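PDB 3KG7: CurH from Lyngbya majuscula, which probably catalyses the dehydration of a beta-hydroxyacyl intermediate in curacin biosynthesis, as the dehydratase domain of a polyketide synthase module. Local coordinates for residues Q7-L12 with Q194-P199; G39-Y44 with L162-M167; R172-G177 with T209-D214; E186-L191 with H201-D206. One frame throughout, in Å; residues are numbered along the deposited sequence.

Interaction 1 (Q7-L12 with Q194-P199)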
loop_
_atom_site.group_PDB
_atom_site.type_symbol
_atom_site.label_atom_id
_atom_site.label_comp_id
_atom_site.label_asym_id
_atom_site.label_seq_id
_atom_site.Cartn_x
_atom_site.Cartn_y
_atom_site.Cartn_z
ATOM N N GLN C 7 8.992 5.206 -9.252
ATOM C CA GLN C 7 8.511 6.419 -9.983
ATOM C C GLN C 7 6.980 6.540 -9.901
ATOM O O GLN C 7 6.352 5.827 -9.109
ATOM C CB GLN C 7 9.018 6.422 -11.432
ATOM C CG GLN C 7 10.552 6.396 -11.547
ATOM C CD GLN C 7 11.070 6.850 -12.913
ATOM O OE1 GLN C 7 10.307 7.353 -13.748
ATOM N NE2 GLN C 7 12.377 6.680 -13.140
ATOM N N VAL C 8 6.384 7.423 -10.710
ATOM C CA VAL C 8 4.991 7.868 -10.485
ATOM C C VAL C 8 4.257 8.358 -11.742
ATOM O O VAL C 8 4.683 9.299 -12.417
ATOM C CB VAL C 8 4.904 8.951 -9.345
ATOM C CG1 VAL C 8 6.025 10.010 -9.473
ATOM C CG2 VAL C 8 3.541 9.620 -9.307
ATOM N N HIS C 9 3.142 7.703 -12.032
ATOM C CA HIS C 9 2.238 8.090 -13.106
ATOM C C HIS C 9 1.543 9.402 -12.756
ATOM O O HIS C 9 1.035 9.561 -11.644
ATOM C CB HIS C 9 1.187 6.998 -13.280
ATOM C CG HIS C 9 0.489 7.027 -14.600
ATOM N ND1 HIS C 9 -0.846 7.344 -14.728
ATOM C CD2 HIS C 9 0.936 6.760 -15.852
ATOM C CE1 HIS C 9 -1.191 7.280 -16.002
ATOM N NE2 HIS C 9 -0.127 6.928 -16.706
ATOM N N ARG C 10 1.520 10.335 -13.703
ATOM C CA ARG C 10 0.834 11.621 -13.520
ATOM C C ARG C 10 -0.604 11.500 -13.019
ATOM O O ARG C 10 -1.029 12.269 -12.150
ATOM C CB ARG C 10 0.839 12.444 -14.813
ATOM C CG ARG C 10 1.546 13.768 -14.678
ATOM C CD ARG C 10 0.937 14.855 -15.551
ATOM N NE ARG C 10 0.825 16.115 -14.818
ATOM C CZ ARG C 10 1.829 16.964 -14.598
ATOM N NH1 ARG C 10 3.049 16.711 -15.058
ATOM N NH2 ARG C 10 1.612 18.075 -13.906
ATOM N N LEU C 11 -1.348 10.543 -13.578
ATOM C CA LEU C 11 -2.759 10.382 -13.258
ATOM C C LEU C 11 -3.004 9.535 -12.006
ATOM O O LEU C 11 -3.774 9.930 -11.133
ATOM C CB LEU C 11 -3.518 9.803 -14.455
ATOM C CG LEU C 11 -5.034 9.616 -14.324
ATOM C CD1 LEU C 11 -5.754 10.928 -14.292
ATOM C CD2 LEU C 11 -5.556 8.776 -15.475
ATOM N N LEU C 12 -2.348 8.382 -11.915
ATOM C CA LEU C 12 -2.637 7.435 -10.847
ATOM C C LEU C 12 -1.794 7.624 -9.582
ATOM O O LEU C 12 -2.210 7.229 -8.494
ATOM C CB LEU C 12 -2.494 6.004 -11.364
ATOM C CG LEU C 12 -3.643 5.447 -12.203
ATOM C CD1 LEU C 12 -3.247 4.087 -12.713
ATOM C CD2 LEU C 12 -4.910 5.349 -11.397
ATOM N N GLN C 194 -0.024 17.633 -19.904
ATOM C CA GLN C 194 -0.355 16.817 -18.734
ATOM C C GLN C 194 -0.690 15.369 -19.072
ATOM O O GLN C 194 -0.771 14.522 -18.177
ATOM C CB GLN C 194 -1.525 17.435 -17.957
ATOM C CG GLN C 194 -1.326 18.908 -17.609
ATOM C CD GLN C 194 -2.201 19.366 -16.461
ATOM O OE1 GLN C 194 -2.075 18.874 -15.339
ATOM N NE2 GLN C 194 -3.085 20.322 -16.730
ATOM N N LEU C 195 -0.903 15.083 -20.353
ATOM C CA LEU C 195 -1.273 13.737 -20.760
ATOM C C LEU C 195 -0.078 12.793 -20.644
ATOM O O LEU C 195 1.063 13.194 -20.882
ATOM C CB LEU C 195 -1.884 13.736 -22.161
ATOM C CG LEU C 195 -3.162 14.568 -22.322
ATOM C CD1 LEU C 195 -3.860 14.258 -23.628
ATOM C CD2 LEU C 195 -4.122 14.340 -21.181
ATOM N N ALA C 196 -0.353 11.548 -20.253
ATOM C CA ALA C 196 0.693 10.579 -19.910
ATOM C C ALA C 196 0.379 9.155 -20.388
ATOM O O ALA C 196 0.631 8.171 -19.677
ATOM C CB ALA C 196 0.944 10.595 -18.388
ATOM N N GLY C 197 -0.177 9.041 -21.586
ATOM C CA GLY C 197 -0.381 7.734 -22.189
ATOM C C GLY C 197 -1.510 6.931 -21.584
ATOM O O GLY C 197 -1.695 5.766 -21.927
ATOM N N GLU C 198 -2.264 7.543 -20.677
ATOM C CA GLU C 198 -3.507 6.947 -20.187
ATOM C C GLU C 198 -4.557 6.895 -21.322
ATOM O O GLU C 198 -4.600 7.792 -22.173
ATOM C CB GLU C 198 -4.020 7.691 -18.935
ATOM C CG GLU C 198 -4.565 9.120 -19.135
ATOM C CD GLU C 198 -3.507 10.139 -19.544
ATOM O OE1 GLU C 198 -2.557 10.388 -18.769
ATOM O OE2 GLU C 198 -3.636 10.706 -20.648
ATOM N N PRO C 199 -5.400 5.841 -21.347
ATOM C CA PRO C 199 -6.346 5.664 -22.461
ATOM C C PRO C 199 -7.210 6.894 -22.701
ATOM O O PRO C 199 -7.423 7.293 -23.853
ATOM C CB PRO C 199 -7.236 4.506 -22.007
ATOM C CG PRO C 199 -6.510 3.844 -20.893
ATOM C CD PRO C 199 -5.514 4.778 -20.329
#
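In this double hotdog dehydratase, the N-terminal lead-in to strand 14-17 lies against the loop that runs from strand 181-186 to helix 202-207. The packed part is where L11 meets E198. The CG of L11 is anti to its backbone N, and its CD2 touches E198 CG at 3.8 Å, the two chains crossing at about a right angle. L11 also packs on M57 and A60 of helix 52-62. The touching part of E198 is its aliphatic stem. Its chain bends at chi2 (-67°), and the carboxylate folds back to its own loop. E198 OE1 takes A196 N with its syn lone pair at 2.9 Å, while the second bond, A196 N to OE2, is weak. This holds the turn around G197.

The other part is looser and more exposed. R10 runs from A196 to Q194: its CB meets A196 CB at 4.0 Å, and its bent chain brings CD to 3.2 Å from Q194 O. The CG of Q194 lies over one face of the guanidinium, whose plane is 89° from that of the Q194 amide. That packing includes no hydrogen bond, and R10 NH2 instead bonds weakly to N34 O. H9 is held lightly as well, by two weak bonds consistent with a neutral ring protonated on NE2. Its ND1 accepts a weak bond from L12 N in the ring plane. Through the other ring nitrogen, H9 NE2 gives A196 O a weak, bent bond of 3.3 Å, with 136° at the hydrogen.

Interaction 2 (G39-Y44 with L162-M167)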
loop_
_atom_site.group_PDB
_atom_site.type_symbol
_atom_site.label_atom_id
_atom_site.label_comp_id
_atom_site.label_asym_id
_atom_site.label_seq_id
_atom_site.Cartn_x
_atom_site.Cartn_y
_atom_site.Cartn_z
ATOM N N GLY C 39 -8.416 23.065 -11.218
ATOM C CA GLY C 39 -8.695 24.483 -11.068
ATOM C C GLY C 39 -9.512 25.072 -12.197
ATOM O O GLY C 39 -10.075 26.154 -12.056
ATOM N N ASP C 40 -9.579 24.365 -13.322
ATOM C CA ASP C 40 -10.389 24.807 -14.454
ATOM C C ASP C 40 -11.706 24.027 -14.609
ATOM O O ASP C 40 -12.439 24.225 -15.582
ATOM C CB ASP C 40 -9.560 24.828 -15.746
ATOM C CG ASP C 40 -8.666 26.070 -15.856
ATOM O OD1 ASP C 40 -9.000 27.139 -15.287
ATOM O OD2 ASP C 40 -7.616 25.973 -16.527
ATOM N N HIS C 41 -11.999 23.144 -13.651
ATOM C CA HIS C 41 -13.330 22.529 -13.538
ATOM C C HIS C 41 -14.023 23.049 -12.276
ATOM O O HIS C 41 -13.953 22.430 -11.209
ATOM C CB HIS C 41 -13.262 20.992 -13.534
ATOM C CG HIS C 41 -14.609 20.338 -13.486
ATOM N ND1 HIS C 41 -15.191 19.917 -12.310
ATOM C CD2 HIS C 41 -15.503 20.063 -14.467
ATOM C CE1 HIS C 41 -16.380 19.399 -12.568
ATOM N NE2 HIS C 41 -16.591 19.473 -13.871
ATOM N N ARG C 42 -14.689 24.191 -12.408
ATOM C CA ARG C 42 -15.209 24.907 -11.253
ATOM C C ARG C 42 -16.723 24.773 -11.117
ATOM O O ARG C 42 -17.484 25.221 -11.990
ATOM C CB ARG C 42 -14.789 26.385 -11.311
ATOM C CG ARG C 42 -13.281 26.610 -11.498
ATOM C CD ARG C 42 -12.883 28.091 -11.443
ATOM N NE ARG C 42 -12.838 28.609 -10.070
ATOM C CZ ARG C 42 -11.800 28.497 -9.238
ATOM N NH1 ARG C 42 -10.683 27.882 -9.611
ATOM N NH2 ARG C 42 -11.878 28.999 -8.015
ATOM N N VAL C 43 -17.148 24.136 -10.024
ATOM C CA VAL C 43 -18.562 24.126 -9.624
ATOM C C VAL C 43 -18.732 25.004 -8.375
ATOM O O VAL C 43 -17.999 24.854 -7.396
ATOM C CB VAL C 43 -19.098 22.696 -9.364
ATOM C CG1 VAL C 43 -20.602 22.722 -9.165
ATOM C CG2 VAL C 43 -18.757 21.776 -10.522
ATOM N N TYR C 44 -19.696 25.920 -8.420
ATOM C CA TYR C 44 -19.867 26.937 -7.374
ATOM C C TYR C 44 -18.535 27.622 -7.078
ATOM O O TYR C 44 -18.159 27.821 -5.917
ATOM C CB TYR C 44 -20.472 26.335 -6.101
ATOM C CG TYR C 44 -21.790 25.642 -6.338
ATOM C CD1 TYR C 44 -22.951 26.379 -6.582
ATOM C CD2 TYR C 44 -21.876 24.248 -6.331
ATOM C CE1 TYR C 44 -24.163 25.748 -6.810
ATOM C CE2 TYR C 44 -23.087 23.607 -6.554
ATOM C CZ TYR C 44 -24.227 24.364 -6.793
ATOM O OH TYR C 44 -25.429 23.735 -7.019
ATOM N N LEU C 162 -21.690 26.000 -13.295
ATOM C CA LEU C 162 -20.565 25.244 -13.852
ATOM C C LEU C 162 -19.778 26.117 -14.828
ATOM O O LEU C 162 -20.367 26.754 -15.709
ATOM C CB LEU C 162 -21.055 23.966 -14.549
ATOM C CG LEU C 162 -20.087 23.095 -15.384
ATOM C CD1 LEU C 162 -18.901 22.525 -14.566
ATOM C CD2 LEU C 162 -20.829 21.947 -16.097
ATOM N N VAL C 163 -18.457 26.173 -14.654
ATOM C CA VAL C 163 -17.588 26.916 -15.572
ATOM C C VAL C 163 -16.364 26.089 -15.935
ATOM O O VAL C 163 -15.634 25.615 -15.059
ATOM C CB VAL C 163 -17.137 28.308 -15.014
ATOM C CG1 VAL C 163 -16.370 29.102 -16.075
ATOM C CG2 VAL C 163 -18.322 29.131 -14.520
ATOM N N TYR C 164 -16.158 25.922 -17.238
ATOM C CA TYR C 164 -15.028 25.176 -17.773
ATOM C C TYR C 164 -13.900 26.136 -18.150
ATOM O O TYR C 164 -14.042 26.931 -19.074
ATOM C CB TYR C 164 -15.453 24.365 -19.008
ATOM C CG TYR C 164 -16.404 23.201 -18.760
ATOM C CD1 TYR C 164 -17.715 23.233 -19.241
ATOM C CD2 TYR C 164 -15.987 22.057 -18.075
ATOM C CE1 TYR C 164 -18.593 22.163 -19.034
ATOM C CE2 TYR C 164 -16.860 20.974 -17.864
ATOM C CZ TYR C 164 -18.158 21.042 -18.347
ATOM O OH TYR C 164 -19.025 19.991 -18.146
ATOM N N GLY C 165 -12.786 26.064 -17.427
ATOM C CA GLY C 165 -11.605 26.860 -17.746
ATOM C C GLY C 165 -10.803 26.283 -18.905
ATOM O O GLY C 165 -11.123 25.198 -19.404
ATOM N N PRO C 166 -9.747 27.003 -19.338
ATOM C CA PRO C 166 -8.878 26.681 -20.481
ATOM C C PRO C 166 -8.475 25.207 -20.617
ATOM O O PRO C 166 -8.387 24.687 -21.737
ATOM C CB PRO C 166 -7.636 27.536 -20.211
ATOM C CG PRO C 166 -8.168 28.729 -19.540
ATOM C CD PRO C 166 -9.320 28.254 -18.683
HETATM N N MSE C 167 -8.236 24.553 -19.483
HETATM C CA MSE C 167 -7.759 23.177 -19.453
HETATM C C MSE C 167 -8.890 22.154 -19.544
HETATM O O MSE C 167 -8.638 20.941 -19.574
HETATM C CB MSE C 167 -6.929 22.956 -18.197
HETATM C CG MSE C 167 -5.451 23.099 -18.431
HETATM SE SE MSE C 167 -4.447 23.233 -16.763
HETATM C CE MSE C 167 -3.878 25.103 -16.865
#
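H41 and Y164 lie side by side and point the same way, on the face of the sheet that also carries V43 and L162. Their rings are tilted by 53°. H41 CD2 meets Y164 CE2 at 3.8 Å, with the tyrosine carbon near the plane of the imidazole. L162 CD1 lies over one face of the Y164 ring, toward its rim, and is also 4.1 Å from V43 CG2. H41 ND1 bonds outside the contact, to V48 O.

R42 and V163 point to the other face. The guanidinium of R42 takes G39 O at its edge through NH1 and pairs with D45. The backbones of R42 and V163 exchange two bonds, the shorter being V163 N to R42 O at 3.0 Å.

D40 lies over G165 and P166. Its backbone O accepts G165 N, and OD2 accepts a weak bond from the backbone N of selenomethionine M167, at 3.3 Å. An alanine at D40 would lose the carboxylate and would probably loosen the turn through P166 and M167.

This is a short antiparallel pair, and H41, D45 and P50 follow the spacing of the HxxxGxxxxP motif of polyketide dehydratases, with aspartate at the glycine position.

Interaction 3 (R172-G177 with T209-D214)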
loop_
_atom_site.group_PDB
_atom_site.type_symbol
_atom_site.label_atom_id
_atom_site.label_comp_id
_atom_site.label_asym_id
_atom_site.label_seq_id
_atom_site.Cartn_x
_atom_site.Cartn_y
_atom_site.Cartn_z
ATOM N N ARG C 172 -14.515 21.273 -29.378
ATOM C CA ARG C 172 -14.195 22.054 -30.568
ATOM C C ARG C 172 -15.452 22.549 -31.293
ATOM O O ARG C 172 -15.527 23.716 -31.688
ATOM C CB ARG C 172 -13.297 21.251 -31.516
ATOM C CG ARG C 172 -12.440 22.125 -32.425
ATOM C CD ARG C 172 -11.449 21.318 -33.265
ATOM N NE ARG C 172 -10.312 22.145 -33.678
ATOM C CZ ARG C 172 -10.294 22.945 -34.743
ATOM N NH1 ARG C 172 -11.351 23.041 -35.540
ATOM N NH2 ARG C 172 -9.208 23.656 -35.015
ATOM N N GLN C 173 -16.432 21.662 -31.463
ATOM C CA GLN C 173 -17.674 22.003 -32.162
ATOM C C GLN C 173 -18.853 21.193 -31.627
ATOM O O GLN C 173 -18.691 20.043 -31.215
ATOM C CB GLN C 173 -17.511 21.783 -33.670
ATOM C CG GLN C 173 -18.510 22.538 -34.543
ATOM C CD GLN C 173 -18.224 24.027 -34.627
ATOM O OE1 GLN C 173 -17.069 24.453 -34.589
ATOM N NE2 GLN C 173 -19.280 24.827 -34.747
ATOM N N ALA C 174 -20.035 21.799 -31.637
ATOM C CA ALA C 174 -21.243 21.135 -31.165
ATOM C C ALA C 174 -22.375 21.214 -32.189
ATOM O O ALA C 174 -22.593 22.257 -32.807
ATOM C CB ALA C 174 -21.679 21.729 -29.841
ATOM N N TRP C 175 -23.084 20.102 -32.371
ATOM C CA TRP C 175 -24.271 20.072 -33.221
ATOM C C TRP C 175 -25.472 19.564 -32.428
ATOM O O TRP C 175 -25.318 18.795 -31.478
ATOM C CB TRP C 175 -24.042 19.184 -34.444
ATOM C CG TRP C 175 -22.938 19.633 -35.366
ATOM C CD1 TRP C 175 -23.065 20.427 -36.471
ATOM C CD2 TRP C 175 -21.545 19.288 -35.278
ATOM N NE1 TRP C 175 -21.841 20.608 -37.070
ATOM C CE2 TRP C 175 -20.890 19.921 -36.358
ATOM C CE3 TRP C 175 -20.790 18.507 -34.393
ATOM C CZ2 TRP C 175 -19.512 19.800 -36.574
ATOM C CZ3 TRP C 175 -19.418 18.389 -34.612
ATOM C CH2 TRP C 175 -18.796 19.032 -35.693
ATOM N N ILE C 176 -26.665 19.992 -32.831
ATOM C CA ILE C 176 -27.902 19.599 -32.156
ATOM C C ILE C 176 -29.052 19.313 -33.135
ATOM O O ILE C 176 -29.266 20.050 -34.100
ATOM C CB ILE C 176 -28.332 20.658 -31.086
ATOM C CG1 ILE C 176 -29.378 20.088 -30.122
ATOM C CG2 ILE C 176 -28.815 21.967 -31.732
ATOM C CD1 ILE C 176 -28.782 19.269 -29.007
ATOM N N GLY C 177 -29.766 18.222 -32.880
ATOM C CA GLY C 177 -30.999 17.911 -33.586
ATOM C C GLY C 177 -32.136 17.843 -32.587
ATOM O O GLY C 177 -31.950 18.153 -31.404
ATOM N N THR C 209 -19.851 14.150 -21.872
ATOM C CA THR C 209 -21.084 14.150 -21.115
ATOM C C THR C 209 -21.765 15.506 -21.179
ATOM O O THR C 209 -22.816 15.711 -20.560
ATOM C CB THR C 209 -20.811 13.792 -19.650
ATOM O OG1 THR C 209 -20.159 14.891 -19.010
ATOM C CG2 THR C 209 -19.927 12.554 -19.549
ATOM N N ARG C 210 -21.176 16.420 -21.950
ATOM C CA ARG C 210 -21.572 17.829 -21.932
ATOM C C ARG C 210 -22.788 18.209 -22.788
ATOM O O ARG C 210 -23.239 19.352 -22.729
ATOM C CB ARG C 210 -20.380 18.719 -22.295
ATOM C CG ARG C 210 -19.332 18.812 -21.212
ATOM C CD ARG C 210 -18.120 19.591 -21.675
ATOM N NE ARG C 210 -16.978 19.376 -20.784
ATOM C CZ ARG C 210 -15.760 19.888 -20.966
ATOM N NH1 ARG C 210 -15.494 20.662 -22.011
ATOM N NH2 ARG C 210 -14.794 19.618 -20.100
ATOM N N LEU C 211 -23.316 17.275 -23.581
ATOM C CA LEU C 211 -24.443 17.601 -24.466
ATOM C C LEU C 211 -25.457 16.475 -24.658
ATOM O O LEU C 211 -25.105 15.293 -24.766
ATOM C CB LEU C 211 -23.950 18.111 -25.829
ATOM C CG LEU C 211 -24.963 18.600 -26.877
ATOM C CD1 LEU C 211 -25.732 19.835 -26.413
ATOM C CD2 LEU C 211 -24.275 18.877 -28.202
ATOM N N THR C 212 -26.721 16.884 -24.715
ATOM C CA THR C 212 -27.857 16.007 -24.916
ATOM C C THR C 212 -28.786 16.772 -25.854
ATOM O O THR C 212 -28.802 18.004 -25.804
ATOM C CB THR C 212 -28.595 15.754 -23.583
ATOM O OG1 THR C 212 -27.673 15.830 -22.488
ATOM C CG2 THR C 212 -29.254 14.388 -23.579
ATOM N N PRO C 213 -29.549 16.060 -26.723
ATOM C CA PRO C 213 -30.575 16.675 -27.586
ATOM C C PRO C 213 -31.420 17.766 -26.906
ATOM O O PRO C 213 -31.865 18.714 -27.567
ATOM C CB PRO C 213 -31.467 15.488 -27.957
ATOM C CG PRO C 213 -30.555 14.326 -27.950
ATOM C CD PRO C 213 -29.453 14.605 -26.962
ATOM N N ASP C 214 -31.613 17.627 -25.595
ATOM C CA ASP C 214 -32.480 18.503 -24.813
ATOM C C ASP C 214 -31.727 19.216 -23.686
ATOM O O ASP C 214 -32.183 19.237 -22.543
ATOM C CB ASP C 214 -33.632 17.679 -24.227
ATOM C CG ASP C 214 -33.146 16.568 -23.303
ATOM O OD1 ASP C 214 -32.353 15.708 -23.746
ATOM O OD2 ASP C 214 -33.559 16.566 -22.127
#
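The tip of I176 ends against two backbone carbonyls, and no hydrogen bond crosses this contact at all. I176 CD1 lies 3.4 Å from T212 O and 3.4 Å from P213 O. Its torsions put it there: CG1 is anti to the backbone N (chi1 -164°), so the ethyl branch reaches over to the loop.

L211 answers from the loop. Its CG is also anti to the backbone N, and its two methyls divide the work. CD1 meets I176 CD1 at 4.0 Å. CD2 meets A174 CB at 4.2 Å and lies 3.4 Å from W175 O. L211 therefore spans A174 and I176, the two strand residues that point toward the loop, with the carbonyl of W175 in the interval between them. W175 itself starts away from the loop, and the CG of Q173 lies over one face of its indole. P213 follows the path of the strand end more loosely, its carbonyl O being 3.9 Å from G177 O.

The CA atoms are 8.2 Å apart at A174 and L211 and 6.0 Å at I176 and P213. The loop meets the strand by side chains packing on each other and on carbonyl groups. The strand pairs with strand 181-186 on one side and with 146-147 on the other. R172 and Q173 both face E184 of 181-186 in a classic beta bulge. Helix 150-159 closes another side of the contact, where L153 touches both A174 and L211. P213 packs on V248 and P251 of strand 243-255, and D214 makes a salt bridge with R261 of strand 260-268.

Interaction 4 (E186-L191 with H201-D206)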
loop_
_atom_site.group_PDB
_atom_site.type_symbol
_atom_site.label_atom_id
_atom_site.label_comp_id
_atom_site.label_asym_id
_atom_site.label_seq_id
_atom_site.Cartn_x
_atom_site.Cartn_y
_atom_site.Cartn_z
ATOM N N GLU C 186 -11.480 17.476 -28.807
ATOM C CA GLU C 186 -10.030 17.458 -29.004
ATOM C C GLU C 186 -9.315 17.748 -27.679
ATOM O O GLU C 186 -9.945 18.188 -26.716
ATOM C CB GLU C 186 -9.617 18.489 -30.068
ATOM C CG GLU C 186 -9.765 19.957 -29.624
ATOM C CD GLU C 186 -9.057 20.955 -30.540
ATOM O OE1 GLU C 186 -8.060 20.578 -31.199
ATOM O OE2 GLU C 186 -9.495 22.127 -30.589
ATOM N N VAL C 187 -8.005 17.499 -27.643
ATOM C CA VAL C 187 -7.171 17.764 -26.470
ATOM C C VAL C 187 -6.961 19.275 -26.328
ATOM O O VAL C 187 -6.344 19.891 -27.205
ATOM C CB VAL C 187 -5.778 17.082 -26.606
ATOM C CG1 VAL C 187 -4.849 17.459 -25.440
ATOM C CG2 VAL C 187 -5.911 15.554 -26.747
ATOM N N PRO C 188 -7.465 19.883 -25.229
ATOM C CA PRO C 188 -7.253 21.321 -25.053
ATOM C C PRO C 188 -5.768 21.653 -25.053
ATOM O O PRO C 188 -4.977 20.962 -24.403
ATOM C CB PRO C 188 -7.867 21.606 -23.677
ATOM C CG PRO C 188 -8.841 20.514 -23.461
ATOM C CD PRO C 188 -8.238 19.305 -24.114
ATOM N N LYS C 189 -5.401 22.699 -25.787
ATOM C CA LYS C 189 -4.004 23.113 -25.924
ATOM C C LYS C 189 -3.318 23.296 -24.563
ATOM O O LYS C 189 -2.155 22.922 -24.394
ATOM C CB LYS C 189 -3.920 24.395 -26.754
ATOM C CG LYS C 189 -2.511 24.924 -26.975
ATOM C CD LYS C 189 -2.530 26.430 -27.204
ATOM C CE LYS C 189 -1.140 27.018 -27.132
ATOM N NZ LYS C 189 -1.205 28.482 -26.923
ATOM N N ALA C 190 -4.055 23.851 -23.602
ATOM C CA ALA C 190 -3.551 24.063 -22.249
ATOM C C ALA C 190 -3.308 22.756 -21.494
ATOM O O ALA C 190 -2.468 22.693 -20.602
ATOM C CB ALA C 190 -4.508 24.956 -21.472
ATOM N N LEU C 191 -4.034 21.712 -21.877
ATOM C CA LEU C 191 -3.966 20.417 -21.203
ATOM C C LEU C 191 -2.898 19.481 -21.770
ATOM O O LEU C 191 -2.350 18.661 -21.041
ATOM C CB LEU C 191 -5.341 19.743 -21.251
ATOM C CG LEU C 191 -5.631 18.613 -20.260
ATOM C CD1 LEU C 191 -5.787 19.138 -18.838
ATOM C CD2 LEU C 191 -6.876 17.860 -20.700
ATOM N N HIS C 201 -8.071 10.778 -20.634
ATOM C CA HIS C 201 -7.929 11.695 -19.523
ATOM C C HIS C 201 -9.296 12.070 -18.976
ATOM O O HIS C 201 -10.245 12.219 -19.754
ATOM C CB HIS C 201 -7.197 12.959 -19.959
ATOM C CG HIS C 201 -6.781 13.829 -18.813
ATOM N ND1 HIS C 201 -7.587 14.831 -18.308
ATOM C CD2 HIS C 201 -5.662 13.821 -18.050
ATOM C CE1 HIS C 201 -6.971 15.413 -17.294
ATOM N NE2 HIS C 201 -5.804 14.819 -17.115
ATOM N N PRO C 202 -9.402 12.239 -17.640
ATOM C CA PRO C 202 -10.614 12.735 -16.991
ATOM C C PRO C 202 -11.350 13.822 -17.781
ATOM O O PRO C 202 -12.549 13.701 -18.018
ATOM C CB PRO C 202 -10.080 13.318 -15.692
ATOM C CG PRO C 202 -8.935 12.426 -15.338
ATOM C CD PRO C 202 -8.344 11.954 -16.650
ATOM N N VAL C 203 -10.635 14.861 -18.204
ATOM C CA VAL C 203 -11.241 15.957 -18.970
ATOM C C VAL C 203 -11.930 15.470 -20.248
ATOM O O VAL C 203 -13.079 15.827 -20.521
ATOM C CB VAL C 203 -10.209 17.042 -19.285
ATOM C CG1 VAL C 203 -10.736 18.031 -20.311
ATOM C CG2 VAL C 203 -9.793 17.749 -17.994
ATOM N N LEU C 204 -11.240 14.633 -21.014
ATOM C CA LEU C 204 -11.783 14.112 -22.264
ATOM C C LEU C 204 -13.036 13.273 -22.051
ATOM O O LEU C 204 -13.987 13.372 -22.831
ATOM C CB LEU C 204 -10.728 13.292 -22.999
ATOM C CG LEU C 204 -9.491 14.038 -23.492
ATOM C CD1 LEU C 204 -8.374 13.028 -23.815
ATOM C CD2 LEU C 204 -9.827 14.902 -24.695
ATOM N N ILE C 205 -13.041 12.435 -21.015
ATOM C CA ILE C 205 -14.245 11.653 -20.735
ATOM C C ILE C 205 -15.341 12.567 -20.189
ATOM O O ILE C 205 -16.521 12.358 -20.475
ATOM C CB ILE C 205 -14.001 10.349 -19.885
ATOM C CG1 ILE C 205 -15.268 9.476 -19.873
ATOM C CG2 ILE C 205 -13.487 10.659 -18.477
ATOM C CD1 ILE C 205 -15.090 8.097 -19.246
ATOM N N ASP C 206 -14.954 13.614 -19.465
ATOM C CA ASP C 206 -15.958 14.561 -18.997
ATOM C C ASP C 206 -16.623 15.297 -20.133
ATOM O O ASP C 206 -17.825 15.522 -20.097
ATOM C CB ASP C 206 -15.423 15.581 -18.007
ATOM C CG ASP C 206 -16.544 16.344 -17.356
ATOM O OD1 ASP C 206 -17.361 15.685 -16.674
ATOM O OD2 ASP C 206 -16.649 17.576 -17.567
#
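E186 comes first. Its side chain turns away to a salt bridge with R172, and it meets the helix through its backbone: E186 O is 3.9 Å from L204 CD2. V187 adds a loose apolar touch, its CG2 being 4.5 Å from the same methyl of L204. P188 adds another, its CG 4.4 Å from V203 CG1. The chain next makes a turn, in which L191 N bonds to P188 O at 2.8 Å.

This turn brings L191 back to the helix, and L191 makes the closest packing of the contact. Its CG is anti to the backbone N, so it reaches toward V203 tip to tip, CD2 to V203 CB being 3.7 Å. The same methyl lies 3.9 Å from H201 ND1, oblique to the imidazole.

H201 is the N-cap of helix 202-207. With CG anti to the backbone N, its ring curls back and ND1 accepts V203 N at 3.0 Å. P202 CD lies over one ring face, and W37 stands edge-to-face to the ring. An alanine at H201 would lose the capping acceptor and would probably leave the first turn of the helix less well fixed.

H201, P202 and D206 match the HPxxxD sequence of these dehydratases. No hydrogen bond links the two segments, so the contact rests mainly on apolar packing. Because ND1 accepts, any ring proton is likely to sit on NE2, and the nearby helix start would probably disfavour a charged imidazole.

Overall arrangement
From the N terminus, residues 7-12 wait for 194-199, so interaction 1 closes the longest loop. Interaction 2 is nested inside it, joining 39-44 to 162-167. Interaction 3 opens at 172-177, after interaction 2 has closed, and ends at 209-214, enclosing interaction 4. Interactions 3 and 4 both cross interaction 1. Interactions 2 and 4 each touch all three others: Q194 meets M167, Y164 meets R210, M167 meets L191, L195 meets H201, and R172 pairs with E186. Interactions 1 and 3 lie about 29 Å apart between centres, on opposite sides of the chain's centre. Together they tie the N-terminal segment and small sheet to helix 202-207 and its preceding loop, and strand 171-176 to that loop.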